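Local coordinates for endolysin B (Mycobacterium phage D29, PDB 3HC7), which hydrolyses the ester link between mycolic acids and arabinogalactan in the host cell wall, helping to release new phage particles at lysis, at residues Q63-L68 against T100-R105; V88-K93 against N118-K123. All blocks are in the same frame, centred on the assembly; numbering follows the deposited sequence.

Contact 1 of 2, residues Q63-L68 against T100-R105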
loop_
_atom_site.group_PDB
_atom_site.type_symbol
_atom_site.label_atom_id
_atom_site.label_comp_id
_atom_site.label_asym_id
_atom_site.label_seq_id
_atom_site.Cartn_x
_atom_site.Cartn_y
_atom_site.Cartn_z
ATOM N N GLN A 63 -5.298 -15.566 4.830
ATOM C CA GLN A 63 -6.607 -15.592 4.195
ATOM C C GLN A 63 -6.552 -16.117 2.767
ATOM O O GLN A 63 -7.419 -16.878 2.348
ATOM C CB GLN A 63 -7.233 -14.195 4.216
ATOM C CG GLN A 63 -7.707 -13.757 5.590
ATOM C CD GLN A 63 -8.888 -14.585 6.073
ATOM O OE1 GLN A 63 -9.159 -14.669 7.272
ATOM N NE2 GLN A 63 -9.596 -15.203 5.132
ATOM N N ILE A 64 -5.534 -15.704 2.019
ATOM C CA ILE A 64 -5.372 -16.157 0.644
ATOM C C ILE A 64 -5.266 -17.678 0.580
ATOM O O ILE A 64 -5.936 -18.324 -0.226
ATOM C CB ILE A 64 -4.135 -15.529 -0.020
ATOM C CG1 ILE A 64 -4.430 -14.075 -0.400
ATOM C CG2 ILE A 64 -3.744 -16.330 -1.252
ATOM C CD1 ILE A 64 -3.209 -13.292 -0.883
ATOM N N GLU A 65 -4.422 -18.240 1.439
ATOM C CA GLU A 65 -4.268 -19.683 1.539
ATOM C C GLU A 65 -5.595 -20.351 1.851
ATOM O O GLU A 65 -5.951 -21.361 1.239
ATOM C CB GLU A 65 -3.274 -20.037 2.640
ATOM C CG GLU A 65 -1.838 -19.792 2.279
ATOM C CD GLU A 65 -0.912 -20.058 3.441
ATOM O OE1 GLU A 65 -1.410 -20.202 4.579
ATOM O OE2 GLU A 65 0.312 -20.120 3.213
ATOM N N LEU A 66 -6.324 -19.791 2.812
ATOM C CA LEU A 66 -7.593 -20.385 3.216
ATOM C C LEU A 66 -8.566 -20.465 2.047
ATOM O O LEU A 66 -8.906 -21.551 1.578
ATOM C CB LEU A 66 -8.221 -19.596 4.364
ATOM C CG LEU A 66 -7.477 -19.661 5.695
ATOM C CD1 LEU A 66 -8.265 -18.939 6.773
ATOM C CD2 LEU A 66 -7.232 -21.104 6.086
ATOM N N LYS A 67 -9.014 -19.306 1.584
ATOM C CA LYS A 67 -10.017 -19.247 0.531
ATOM C C LYS A 67 -9.604 -20.045 -0.700
ATOM O O LYS A 67 -10.400 -20.793 -1.261
ATOM C CB LYS A 67 -10.291 -17.793 0.153
ATOM C CG LYS A 67 -11.295 -17.095 1.056
ATOM C CD LYS A 67 -11.008 -17.318 2.532
ATOM C CE LYS A 67 -12.122 -16.737 3.397
ATOM N NZ LYS A 67 -11.904 -16.992 4.846
ATOM N N LEU A 68 -8.349 -19.895 -1.109
ATOM C CA LEU A 68 -7.879 -20.497 -2.355
ATOM C C LEU A 68 -7.609 -21.999 -2.266
ATOM O O LEU A 68 -7.702 -22.710 -3.271
ATOM C CB LEU A 68 -6.657 -19.745 -2.888
ATOM C CG LEU A 68 -6.986 -18.652 -3.911
ATOM C CD1 LEU A 68 -8.242 -17.889 -3.533
ATOM C CD2 LEU A 68 -5.822 -17.708 -4.094
ATOM N N THR A 100 10.063 -19.629 -4.695
ATOM C CA THR A 100 9.802 -20.410 -3.486
ATOM C C THR A 100 8.957 -19.622 -2.480
ATOM O O THR A 100 8.959 -19.918 -1.283
ATOM C CB THR A 100 11.103 -20.896 -2.801
ATOM O OG1 THR A 100 11.934 -19.771 -2.508
ATOM C CG2 THR A 100 11.871 -21.886 -3.704
ATOM N N GLY A 101 8.232 -18.622 -2.970
ATOM C CA GLY A 101 7.333 -17.869 -2.112
ATOM C C GLY A 101 6.201 -18.751 -1.623
ATOM O O GLY A 101 5.739 -19.629 -2.345
ATOM N N ARG A 102 5.759 -18.509 -0.394
ATOM C CA ARG A 102 4.669 -19.265 0.221
ATOM C C ARG A 102 3.407 -19.322 -0.635
ATOM O O ARG A 102 2.657 -20.293 -0.576
ATOM C CB ARG A 102 4.345 -18.670 1.593
ATOM C CG ARG A 102 3.329 -19.451 2.416
ATOM C CD ARG A 102 3.328 -18.952 3.856
ATOM N NE ARG A 102 2.151 -19.386 4.607
ATOM C CZ ARG A 102 1.779 -18.875 5.781
ATOM N NH1 ARG A 102 2.494 -17.908 6.345
ATOM N NH2 ARG A 102 0.689 -19.325 6.393
ATOM N N LEU A 103 3.165 -18.286 -1.434
ATOM C CA LEU A 103 1.933 -18.223 -2.215
ATOM C C LEU A 103 2.180 -18.378 -3.712
ATOM O O LEU A 103 1.303 -18.086 -4.524
ATOM C CB LEU A 103 1.192 -16.912 -1.941
ATOM C CG LEU A 103 0.848 -16.639 -0.476
ATOM C CD1 LEU A 103 0.218 -15.269 -0.321
ATOM C CD2 LEU A 103 -0.083 -17.713 0.053
ATOM N N HIS A 104 3.375 -18.832 -4.068
ATOM C CA HIS A 104 3.778 -18.874 -5.458
ATOM C C HIS A 104 2.890 -19.802 -6.265
ATOM O O HIS A 104 2.643 -19.551 -7.439
ATOM C CB HIS A 104 5.248 -19.291 -5.598
ATOM C CG HIS A 104 5.744 -19.263 -7.008
ATOM N ND1 HIS A 104 5.877 -18.092 -7.724
ATOM C CD2 HIS A 104 6.131 -20.261 -7.840
ATOM C CE1 HIS A 104 6.333 -18.368 -8.933
ATOM N NE2 HIS A 104 6.495 -19.677 -9.028
ATOM N N ARG A 105 2.403 -20.865 -5.631
ATOM C CA ARG A 105 1.534 -21.826 -6.309
ATOM C C ARG A 105 0.194 -21.209 -6.688
ATOM O O ARG A 105 -0.555 -21.785 -7.472
ATOM C CB ARG A 105 1.312 -23.066 -5.441
ATOM C CG ARG A 105 0.572 -22.800 -4.140
ATOM C CD ARG A 105 0.737 -23.962 -3.169
ATOM N NE ARG A 105 0.229 -23.636 -1.840
ATOM C CZ ARG A 105 -1.011 -23.889 -1.435
ATOM N NH1 ARG A 105 -1.869 -24.476 -2.260
ATOM N NH2 ARG A 105 -1.396 -23.553 -0.210
HETATM O O HOH W 1 0.676 -21.980 1.564
#

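Contact 2 of 2, residues V88-K93 against N118-K123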
loop_
_atom_site.group_PDB
_atom_site.type_symbol
_atom_site.label_atom_id
_atom_site.label_comp_id
_atom_site.label_asym_id
_atom_site.label_seq_id
_atom_site.Cartn_x
_atom_site.Cartn_y
_atom_site.Cartn_z
ATOM N N VAL A 88 -0.424 -5.247 0.351
ATOM C CA VAL A 88 -0.654 -6.022 -0.874
ATOM C C VAL A 88 0.636 -6.144 -1.687
ATOM O O VAL A 88 0.926 -7.198 -2.258
ATOM C CB VAL A 88 -1.764 -5.404 -1.758
ATOM C CG1 VAL A 88 -1.861 -6.134 -3.102
ATOM C CG2 VAL A 88 -3.116 -5.442 -1.042
ATOM N N GLY A 89 1.401 -5.057 -1.742
ATOM C CA GLY A 89 2.653 -5.032 -2.481
ATOM C C GLY A 89 3.695 -5.984 -1.905
ATOM O O GLY A 89 4.414 -6.648 -2.649
ATOM N N GLN A 90 3.769 -6.066 -0.581
ATOM C CA GLN A 90 4.715 -6.969 0.060
ATOM C C GLN A 90 4.356 -8.409 -0.219
ATOM O O GLN A 90 5.231 -9.230 -0.503
ATOM C CB GLN A 90 4.760 -6.729 1.563
ATOM C CG GLN A 90 5.533 -5.489 1.937
ATOM C CD GLN A 90 7.021 -5.673 1.772
ATOM O OE1 GLN A 90 7.595 -6.625 2.291
ATOM N NE2 GLN A 90 7.662 -4.749 1.064
ATOM N N VAL A 91 3.062 -8.714 -0.130
ATOM C CA VAL A 91 2.586 -10.064 -0.367
ATOM C C VAL A 91 2.884 -10.465 -1.803
ATOM O O VAL A 91 3.409 -11.540 -2.045
ATOM C CB VAL A 91 1.081 -10.218 -0.034
ATOM C CG1 VAL A 91 0.525 -11.497 -0.633
ATOM C CG2 VAL A 91 0.880 -10.216 1.466
ATOM N N LEU A 92 2.576 -9.581 -2.749
ATOM C CA LEU A 92 2.839 -9.848 -4.157
ATOM C C LEU A 92 4.325 -10.065 -4.412
ATOM O O LEU A 92 4.732 -11.122 -4.893
ATOM C CB LEU A 92 2.333 -8.695 -5.027
ATOM C CG LEU A 92 2.541 -8.769 -6.547
ATOM C CD1 LEU A 92 2.071 -10.096 -7.143
ATOM C CD2 LEU A 92 1.812 -7.624 -7.222
ATOM N N LYS A 93 5.132 -9.053 -4.108
ATOM C CA LYS A 93 6.558 -9.096 -4.435
ATOM C C LYS A 93 7.314 -10.237 -3.760
ATOM O O LYS A 93 8.139 -10.905 -4.387
ATOM C CB LYS A 93 7.241 -7.773 -4.096
ATOM C CG LYS A 93 8.701 -7.725 -4.536
ATOM C CD LYS A 93 9.356 -6.380 -4.251
ATOM C CE LYS A 93 10.860 -6.442 -4.510
ATOM N NZ LYS A 93 11.499 -5.099 -4.440
ATOM N N ASN A 118 0.284 4.160 -3.577
ATOM C CA ASN A 118 1.194 3.049 -3.272
ATOM C C ASN A 118 2.663 3.428 -2.978
ATOM O O ASN A 118 3.413 3.807 -3.883
ATOM C CB ASN A 118 1.135 2.049 -4.443
ATOM C CG ASN A 118 1.909 0.779 -4.173
ATOM O OD1 ASN A 118 2.338 0.529 -3.051
ATOM N ND2 ASN A 118 2.093 -0.035 -5.208
ATOM N N PRO A 119 3.091 3.300 -1.710
ATOM C CA PRO A 119 4.486 3.618 -1.378
ATOM C C PRO A 119 5.496 2.676 -2.033
ATOM O O PRO A 119 6.690 2.972 -2.019
ATOM C CB PRO A 119 4.528 3.473 0.146
ATOM C CG PRO A 119 3.114 3.676 0.585
ATOM C CD PRO A 119 2.281 3.055 -0.506
ATOM N N MET A 120 5.031 1.564 -2.598
ATOM C CA MET A 120 5.910 0.657 -3.326
ATOM C C MET A 120 5.668 0.756 -4.818
ATOM O O MET A 120 6.056 -0.140 -5.569
ATOM C CB MET A 120 5.653 -0.801 -2.927
ATOM C CG MET A 120 6.134 -1.206 -1.550
ATOM S SD MET A 120 5.622 -2.909 -1.191
ATOM C CE MET A 120 6.641 -3.839 -2.337
ATOM N N ARG A 121 5.000 1.811 -5.261
ATOM C CA ARG A 121 4.646 1.897 -6.675
ATOM C C ARG A 121 5.877 1.829 -7.583
ATOM O O ARG A 121 6.842 2.569 -7.396
ATOM C CB ARG A 121 3.829 3.151 -6.972
ATOM C CG ARG A 121 3.324 3.205 -8.403
ATOM C CD ARG A 121 2.431 4.407 -8.639
ATOM N NE ARG A 121 3.181 5.660 -8.594
ATOM C CZ ARG A 121 3.900 6.136 -9.607
ATOM N NH1 ARG A 121 3.980 5.465 -10.750
ATOM N NH2 ARG A 121 4.545 7.283 -9.477
ATOM N N GLN A 122 5.829 0.925 -8.558
ATOM C CA GLN A 122 6.918 0.728 -9.510
ATOM C C GLN A 122 7.184 2.017 -10.280
ATOM O O GLN A 122 6.266 2.810 -10.506
ATOM C CB GLN A 122 6.558 -0.412 -10.475
ATOM C CG GLN A 122 7.420 -0.501 -11.730
ATOM C CD GLN A 122 7.056 -1.690 -12.603
ATOM O OE1 GLN A 122 6.683 -2.751 -12.102
ATOM N NE2 GLN A 122 7.165 -1.518 -13.915
ATOM N N LYS A 123 8.433 2.228 -10.685
ATOM C CA LYS A 123 8.804 3.464 -11.368
ATOM C C LYS A 123 8.068 3.622 -12.703
ATOM O O LYS A 123 8.108 2.731 -13.554
ATOM C CB LYS A 123 10.316 3.523 -11.602
ATOM C CG LYS A 123 10.834 4.932 -11.872
ATOM C CD LYS A 123 11.951 4.940 -12.905
ATOM C CE LYS A 123 13.070 3.969 -12.557
ATOM N NZ LYS A 123 14.122 3.951 -13.620
#

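Contact 1 of 2, residues Q63-L68 against T100-R105
The side chain of E65 leaves its helix with CG anti to the carbonyl carbon (chi1 -75°) and stays extended beyond it, while R102 runs out from its turn with CG anti to the backbone N (chi1 -174°) and a straight chain as far as NE. The two long chains cross at about a right angle, and their charged ends meet in a salt bridge. R102 NH2 donates to E65 OE1 at 2.9 Å, reaching the oxygen on its syn side; NE faces OE2 as a second prong, modelled too close for its geometry to be relied on. Because the carboxylate and guanidinium planes are turned 56° apart, the pairing is twisted rather than coplanar. A water is drawn into the same knot: it donates to E65 OE2 at 2.5 Å and accepts from R105 NH2 at 3.1 Å, lying in the guanidinium plane of R105, which also forms a salt bridge with D69.

Beneath the charges the contact is apolar. L103 CD2 packs against the methylene E65 CG at 3.5 Å, and L103 CD1 meets I64 CD1 at 4.0 Å, the branched residues suiting the buried side as the long charged ones suit the more exposed side. A type I turn from G101 to H104, closed by H104 N to G101 O, presents R102 and L103 together.

The contact ties helix 50-70 to the loop between helix 83-96 and strand 110-116. I64 continues inward onto F7 of strand 5-9, F76 and M78 of strand 76-81, and F106.

Contact 2 of 2, residues V88-K93 against N118-K123
A thioether serves here as a hydrogen-bond acceptor: Q90 NE2 points an N-H at M120 SD over 3.6 Å, a weak bond but a fairly straight one at 153°. The bend of the Q90 chain at chi2 (-73°) turns the amide toward the methionine, which it crosses at about a right angle. The same NE2 has a stronger partner in D146, so sulfur is its secondary acceptor.

M120 lies with its end against the helix backbone at G89. Its chain is bent at chi3 (69°), which sets the methyl CE 3.6 Å from G89 O, while SD sits 3.7 Å from G89 C. Glycine suits this position because it has no side chain, and the flexible methionine can come right down to the backbone. One turn on, the aliphatic part of K93 flanks the methyl, CD to CE of M120 being 4.2 Å, and its ammonium continues to a salt bridge with D146.

N118 shapes the loop that delivers M120. Its OD1 accepts from M120 N at 2.9 Å in an Asx turn, inside a type I turn closed by R121 N to N118 O.

The contact thus joins helix 83-96 to the loop that follows strand 110-116. V88 and L92 of the helix pack on that strand, V91 meets helix 50-70, and N118 ND2 bonds to D160 of strand 157-161.

Helix 83-96 connects the two contacts, whose centres are about 17 Å apart. V91, on the helix of contact 2, packs its CG1 against L103 CD1 at 3.8 Å and against I64 CD1 at 4.2 Å, so the apolar part of contact 1 continues into that helix. The segments alternate along the chain, linking successive parts of the alpha/beta hydrolase fold. Contact 1 lies away from the catalytic residues. Contact 2 is closer: the side chain of M120 is about 11 Å from that of the active-site S82, which immediately precedes helix 83-96, and about 12 Å from that of D166, the inferred acid.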